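Local coordinates for NADH dehydrogenase, putative (Plasmodium falciparum, PDB 5JWC), which probably oxidises NADH through its bound FAD and passes the electrons to ubiquinone, as a membrane-attached type II NADH dehydrogenase of the malaria parasite, at residues Thr76-Glu84 with Ser498-Phe509. Numbering follows the deposited sequence.
With TRT (fragment of triton X-100), chain H; TRT (fragment of triton X-100), chain T.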
loop_
_atom_site.group_PDB
_atom_site.type_symbol
_atom_site.label_atom_id
_atom_site.label_comp_id
_atom_site.label_asym_id
_atom_site.label_seq_id
_atom_site.Cartn_x
_atom_site.Cartn_y
_atom_site.Cartn_z
ATOM N N THR A 76 -2.590 -12.739 1.170
ATOM C CA THR A 76 -3.869 -13.423 0.959
ATOM C C THR A 76 -5.059 -12.442 0.990
ATOM O O THR A 76 -6.035 -12.605 0.256
ATOM C CB THR A 76 -4.088 -14.543 2.017
ATOM O OG1 THR A 76 -3.172 -15.619 1.778
ATOM C CG2 THR A 76 -5.505 -15.092 1.954
ATOM N N LEU A 77 -4.984 -11.437 1.857
ATOM C CA LEU A 77 -6.000 -10.389 1.906
ATOM C C LEU A 77 -5.298 -9.036 1.840
ATOM O O LEU A 77 -4.115 -8.953 2.135
ATOM C CB LEU A 77 -6.829 -10.494 3.183
ATOM C CG LEU A 77 -7.625 -11.778 3.372
ATOM C CD1 LEU A 77 -8.258 -11.773 4.766
ATOM C CD2 LEU A 77 -8.689 -11.893 2.302
ATOM N N SER A 78 -6.024 -7.982 1.481
ATOM C CA SER A 78 -5.431 -6.652 1.356
ATOM C C SER A 78 -5.784 -5.729 2.530
ATOM O O SER A 78 -6.604 -6.059 3.399
ATOM C CB SER A 78 -5.878 -5.993 0.049
ATOM O OG SER A 78 -7.287 -5.812 0.045
ATOM N N VAL A 79 -5.155 -4.559 2.548
ATOM C CA VAL A 79 -5.360 -3.618 3.621
ATOM C C VAL A 79 -6.814 -3.152 3.712
ATOM O O VAL A 79 -7.295 -2.865 4.804
ATOM C CB VAL A 79 -4.405 -2.417 3.471
ATOM C CG1 VAL A 79 -4.744 -1.298 4.461
ATOM C CG2 VAL A 79 -2.990 -2.887 3.717
ATOM N N ASN A 80 -7.523 -3.082 2.589
ATOM C CA ASN A 80 -8.930 -2.647 2.646
ATOM C C ASN A 80 -9.839 -3.600 3.432
ATOM O O ASN A 80 -10.897 -3.187 3.936
ATOM C CB ASN A 80 -9.488 -2.437 1.230
ATOM C CG ASN A 80 -8.848 -1.235 0.528
ATOM O OD1 ASN A 80 -8.203 -1.375 -0.508
ATOM N ND2 ASN A 80 -9.000 -0.055 1.123
ATOM N N VAL A 81 -9.450 -4.873 3.519
ATOM C CA VAL A 81 -10.204 -5.843 4.316
ATOM C C VAL A 81 -9.932 -5.636 5.791
ATOM O O VAL A 81 -10.812 -5.852 6.621
ATOM C CB VAL A 81 -9.854 -7.325 3.964
ATOM C CG1 VAL A 81 -10.728 -8.303 4.772
ATOM C CG2 VAL A 81 -10.035 -7.582 2.496
ATOM N N CYS A 82 -8.726 -5.172 6.111
ATOM C CA CYS A 82 -8.234 -5.184 7.487
ATOM C C CYS A 82 -8.321 -3.854 8.241
ATOM O O CYS A 82 -7.846 -3.759 9.380
ATOM C CB CYS A 82 -6.766 -5.618 7.505
ATOM S SG CYS A 82 -6.429 -7.209 6.820
ATOM N N THR A 83 -8.877 -2.821 7.614
ATOM C CA THR A 83 -8.949 -1.508 8.264
ATOM C C THR A 83 -10.318 -0.864 8.119
ATOM O O THR A 83 -11.106 -1.220 7.232
ATOM C CB THR A 83 -7.915 -0.509 7.689
ATOM O OG1 THR A 83 -8.015 -0.518 6.267
ATOM C CG2 THR A 83 -6.480 -0.874 8.067
ATOM N N GLU A 84 -10.592 0.077 9.014
ATOM C CA GLU A 84 -11.724 0.995 8.870
ATOM C C GLU A 84 -11.239 2.395 9.226
ATOM O O GLU A 84 -10.586 2.579 10.254
ATOM C CB GLU A 84 -12.894 0.625 9.791
ATOM C CG GLU A 84 -13.402 -0.799 9.676
ATOM C CD GLU A 84 -14.198 -1.039 8.402
ATOM O OE1 GLU A 84 -14.703 -2.167 8.208
ATOM O OE2 GLU A 84 -14.322 -0.101 7.595
ATOM N N SER A 498 -18.044 -3.571 8.459
ATOM C CA SER A 498 -18.704 -2.760 7.436
ATOM C C SER A 498 -18.916 -3.571 6.168
ATOM O O SER A 498 -18.211 -4.553 5.928
ATOM C CB SER A 498 -17.892 -1.507 7.111
ATOM O OG SER A 498 -16.713 -1.856 6.414
ATOM N N TRP A 499 -19.879 -3.147 5.355
ATOM C CA TRP A 499 -20.100 -3.762 4.051
ATOM C C TRP A 499 -18.924 -3.539 3.102
ATOM O O TRP A 499 -18.630 -4.399 2.284
ATOM C CB TRP A 499 -21.399 -3.233 3.432
ATOM C CG TRP A 499 -22.600 -3.724 4.176
ATOM C CD1 TRP A 499 -23.421 -2.995 4.998
ATOM C CD2 TRP A 499 -23.082 -5.071 4.218
ATOM N NE1 TRP A 499 -24.397 -3.808 5.523
ATOM C CE2 TRP A 499 -24.213 -5.087 5.055
ATOM C CE3 TRP A 499 -22.680 -6.263 3.605
ATOM C CZ2 TRP A 499 -24.940 -6.246 5.306
ATOM C CZ3 TRP A 499 -23.403 -7.415 3.854
ATOM C CH2 TRP A 499 -24.518 -7.399 4.702
ATOM N N LYS A 500 -18.262 -2.388 3.204
ATOM C CA LYS A 500 -17.048 -2.127 2.432
ATOM C C LYS A 500 -16.009 -3.246 2.659
ATOM O O LYS A 500 -15.467 -3.812 1.716
ATOM C CB LYS A 500 -16.451 -0.754 2.818
ATOM C CG LYS A 500 -15.174 -0.357 2.054
ATOM C CD LYS A 500 -13.895 -0.851 2.753
ATOM C CE LYS A 500 -13.754 -0.266 4.167
ATOM N NZ LYS A 500 -12.599 -0.881 4.908
ATOM N N SER A 501 -15.733 -3.550 3.920
ATOM C CA SER A 501 -14.738 -4.572 4.231
ATOM C C SER A 501 -15.183 -5.950 3.739
ATOM O O SER A 501 -14.360 -6.746 3.298
ATOM C CB SER A 501 -14.468 -4.604 5.725
ATOM O OG SER A 501 -13.831 -3.398 6.112
ATOM N N ARG A 502 -16.476 -6.225 3.827
ATOM C CA ARG A 502 -17.014 -7.502 3.372
ATOM C C ARG A 502 -16.890 -7.623 1.860
ATOM O O ARG A 502 -16.595 -8.700 1.329
ATOM C CB ARG A 502 -18.483 -7.651 3.792
ATOM C CG ARG A 502 -18.650 -7.822 5.287
ATOM C CD ARG A 502 -20.116 -7.867 5.717
ATOM N NE ARG A 502 -20.204 -7.911 7.177
ATOM C CZ ARG A 502 -21.271 -7.561 7.891
ATOM N NH1 ARG A 502 -22.379 -7.148 7.292
ATOM N NH2 ARG A 502 -21.230 -7.645 9.215
ATOM N N PHE A 503 -17.144 -6.508 1.178
ATOM C CA PHE A 503 -16.957 -6.419 -0.265
ATOM C C PHE A 503 -15.513 -6.814 -0.612
ATOM O O PHE A 503 -15.267 -7.725 -1.402
ATOM C CB PHE A 503 -17.267 -4.986 -0.743
ATOM C CG PHE A 503 -16.973 -4.752 -2.202
ATOM C CD1 PHE A 503 -17.889 -5.108 -3.167
ATOM C CD2 PHE A 503 -15.765 -4.188 -2.601
ATOM C CE1 PHE A 503 -17.619 -4.894 -4.521
ATOM C CE2 PHE A 503 -15.491 -3.971 -3.948
ATOM C CZ PHE A 503 -16.423 -4.331 -4.904
ATOM N N HIS A 504 -14.553 -6.176 0.042
ATOM C CA HIS A 504 -13.143 -6.477 -0.212
ATOM C C HIS A 504 -12.750 -7.911 0.172
ATOM O O HIS A 504 -11.963 -8.563 -0.526
ATOM C CB HIS A 504 -12.260 -5.479 0.526
ATOM C CG HIS A 504 -12.190 -4.146 -0.145
ATOM N ND1 HIS A 504 -11.360 -3.909 -1.220
ATOM C CD2 HIS A 504 -12.828 -2.978 0.109
ATOM C CE1 HIS A 504 -11.496 -2.646 -1.602
ATOM N NE2 HIS A 504 -12.374 -2.063 -0.813
ATOM N N PHE A 505 -13.304 -8.390 1.279
ATOM C CA PHE A 505 -13.080 -9.772 1.721
ATOM C C PHE A 505 -13.414 -10.759 0.590
ATOM O O PHE A 505 -12.632 -11.651 0.256
ATOM C CB PHE A 505 -13.939 -10.045 2.951
ATOM C CG PHE A 505 -13.642 -11.342 3.662
ATOM C CD1 PHE A 505 -12.515 -11.481 4.457
ATOM C CD2 PHE A 505 -14.541 -12.389 3.607
ATOM C CE1 PHE A 505 -12.279 -12.667 5.155
ATOM C CE2 PHE A 505 -14.310 -13.577 4.301
ATOM C CZ PHE A 505 -13.185 -13.712 5.074
ATOM N N PHE A 506 -14.583 -10.578 -0.002
ATOM C CA PHE A 506 -15.027 -11.447 -1.075
ATOM C C PHE A 506 -14.146 -11.277 -2.327
ATOM O O PHE A 506 -13.712 -12.266 -2.939
ATOM C CB PHE A 506 -16.500 -11.166 -1.385
ATOM C CG PHE A 506 -17.051 -11.993 -2.515
ATOM C CD1 PHE A 506 -17.487 -13.279 -2.295
ATOM C CD2 PHE A 506 -17.125 -11.486 -3.798
ATOM C CE1 PHE A 506 -18.001 -14.048 -3.331
ATOM C CE2 PHE A 506 -17.639 -12.253 -4.842
ATOM C CZ PHE A 506 -18.070 -13.540 -4.603
ATOM N N ILE A 507 -13.883 -10.026 -2.705
ATOM C CA ILE A 507 -13.108 -9.739 -3.917
ATOM C C ILE A 507 -11.690 -10.299 -3.809
ATOM O O ILE A 507 -11.163 -10.884 -4.763
ATOM C CB ILE A 507 -13.018 -8.218 -4.199
ATOM C CG1 ILE A 507 -14.394 -7.643 -4.559
ATOM C CG2 ILE A 507 -11.971 -7.911 -5.299
ATOM C CD1 ILE A 507 -15.115 -8.391 -5.672
ATOM N N ASP A 508 -11.077 -10.131 -2.639
ATOM C CA ASP A 508 -9.725 -10.626 -2.434
ATOM C C ASP A 508 -9.619 -12.136 -2.631
ATOM O O ASP A 508 -8.625 -12.624 -3.168
ATOM C CB ASP A 508 -9.220 -10.255 -1.035
ATOM C CG ASP A 508 -8.649 -8.842 -0.982
ATOM O OD1 ASP A 508 -8.618 -8.165 -2.042
ATOM O OD2 ASP A 508 -8.215 -8.417 0.114
ATOM N N PHE A 509 -10.633 -12.887 -2.207
ATOM C CA PHE A 509 -10.569 -14.332 -2.413
ATOM C C PHE A 509 -10.760 -14.683 -3.886
ATOM O O PHE A 509 -10.073 -15.565 -4.396
ATOM C CB PHE A 509 -11.574 -15.054 -1.510
ATOM C CG PHE A 509 -11.060 -15.247 -0.106
ATOM C CD1 PHE A 509 -9.909 -16.000 0.114
ATOM C CD2 PHE A 509 -11.699 -14.671 0.984
ATOM C CE1 PHE A 509 -9.404 -16.172 1.385
ATOM C CE2 PHE A 509 -11.216 -14.848 2.246
ATOM C CZ PHE A 509 -10.058 -15.602 2.455
HETATM C C25 TRT H . -23.915 -1.732 8.598
HETATM O O24 TRT H . -23.740 -3.042 9.091
HETATM C C23 TRT H . -22.397 -3.535 9.056
HETATM C C22 TRT H . -22.102 -4.210 10.374
HETATM O O21 TRT H . -22.825 -5.491 10.480
HETATM C C20 TRT H . -22.676 -6.104 11.748
HETATM C C19 TRT H . -23.656 -7.275 11.912
HETATM O O18 TRT H . -23.464 -8.225 10.833
HETATM C C17 TRT H . -23.949 -9.537 11.101
HETATM C C16 TRT H . -24.449 -10.181 9.764
HETATM O O15 TRT H . -23.429 -9.919 8.753
HETATM C C12 TRT H . -23.608 -10.556 7.474
HETATM C C13 TRT H . -24.855 -11.126 7.126
HETATM C C14 TRT H . -25.009 -11.740 5.884
HETATM C C11 TRT H . -22.540 -10.609 6.574
HETATM C C10 TRT H . -22.697 -11.223 5.320
HETATM C C9 TRT H . -23.941 -11.783 4.979
HETATM C C6 TRT H . -24.113 -12.474 3.629
HETATM C C8 TRT H . -25.196 -11.737 2.826
HETATM C C7 TRT H . -22.794 -12.386 2.855
HETATM C C5 TRT H . -24.600 -13.972 3.803
HETATM C C1 TRT H . -23.787 -15.085 4.608
HETATM C C2 TRT H . -22.921 -15.890 3.632
HETATM C C4 TRT H . -22.890 -14.607 5.757
HETATM C C3 TRT H . -24.819 -16.015 5.230
HETATM O O21 TRT T . -23.299 0.500 2.416
HETATM C C20 TRT T . -23.429 1.217 1.201
HETATM C C19 TRT T . -23.997 0.314 0.098
HETATM O O18 TRT T . -23.082 -0.781 -0.208
HETATM C C17 TRT T . -23.298 -1.944 0.578
HETATM C C16 TRT T . -23.172 -3.229 -0.303
HETATM O O15 TRT T . -23.389 -4.345 0.611
HETATM C C12 TRT T . -22.799 -5.600 0.233
HETATM C C13 TRT T . -21.407 -5.685 -0.043
HETATM C C14 TRT T . -20.846 -6.914 -0.394
HETATM C C11 TRT T . -23.611 -6.733 0.167
HETATM C C10 TRT T . -23.046 -7.968 -0.190
HETATM C C9 TRT T . -21.663 -8.056 -0.439
HETATM C C6 TRT T . -21.095 -9.396 -0.883
HETATM C C8 TRT T . -19.622 -9.588 -0.478
HETATM C C7 TRT T . -21.918 -10.572 -0.355
HETATM C C5 TRT T . -21.480 -9.158 -2.394
HETATM C C1 TRT T . -20.578 -9.224 -3.690
HETATM C C2 TRT T . -19.123 -8.745 -3.609
HETATM C C4 TRT T . -20.664 -10.676 -4.160
HETATM C C3 TRT T . -21.251 -8.310 -4.708
HETATM O O HOH W 1 -11.744 -4.300 8.601
HETATM O O HOH W 2 -10.068 0.594 4.488
#
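Val-81 brings the short helical turn 79-82 against the first turn of helix 499-515, its CA 4.7 Å from that of Ser-501, while at the other end of the contact Leu-77 lies beside Asp-508. The two segments run in opposite directions, and Val-81 enters knob-into-hole among Ser-501, His-504, Phe-505 and Asp-508, a hole its compact branched side chain suits. With CG1 anti to the backbone N (chi1 -177°), that methyl meets the edge of the Phe-505 ring, leaving CG2 to face the helix backbone at Phe-505 N. Leu-77, forked at its end, spreads two methyls, CD1 against the Phe-505 ring and CD2 over one face of Phe-509, 3.9 Å from its CE2. A carboxylate suits Asp-508, whose OD2 accepts twice from one residue: Ser-78 N, 2.6 Å away, comes from above the carboxylate plane, while Ser-78 OG donates to the syn lone pair of OD2.

The helix belongs to the C-terminal region that is thought to anchor NDH2 enzymes at the membrane, and detergent fragments lie along its Trp-499, Arg-502 and Phe-506; residues 76-84 belong to the pyridine nucleotide-disulphide oxidoreductase part, which in this family carries the FAD. Two inhibitor molecules touch this segment, one at Leu-77 and Ser-78, another at Asn-80.

At the helix start Ser-498, with its small hydroxyl, is the N-cap, its OG accepting from Ser-501 N, and both serine hydroxyls donate to Glu-84 OE1, at 2.7 Å from Ser-498 OG and 2.6 Å from Ser-501 OG. Lys-500, long and flexible, bends at chi2 (-89°) and chi3 and carries NZ across to Thr-83 O at 2.8 Å and Asn-80 O at 3.0 Å and, within a salt bridge, to a weak hydrogen bond with Glu-84 OE2. Asn-80 CB sits over the centre of the flat His-504 ring, whose NE2 pairs with Lys-511 of the second subunit.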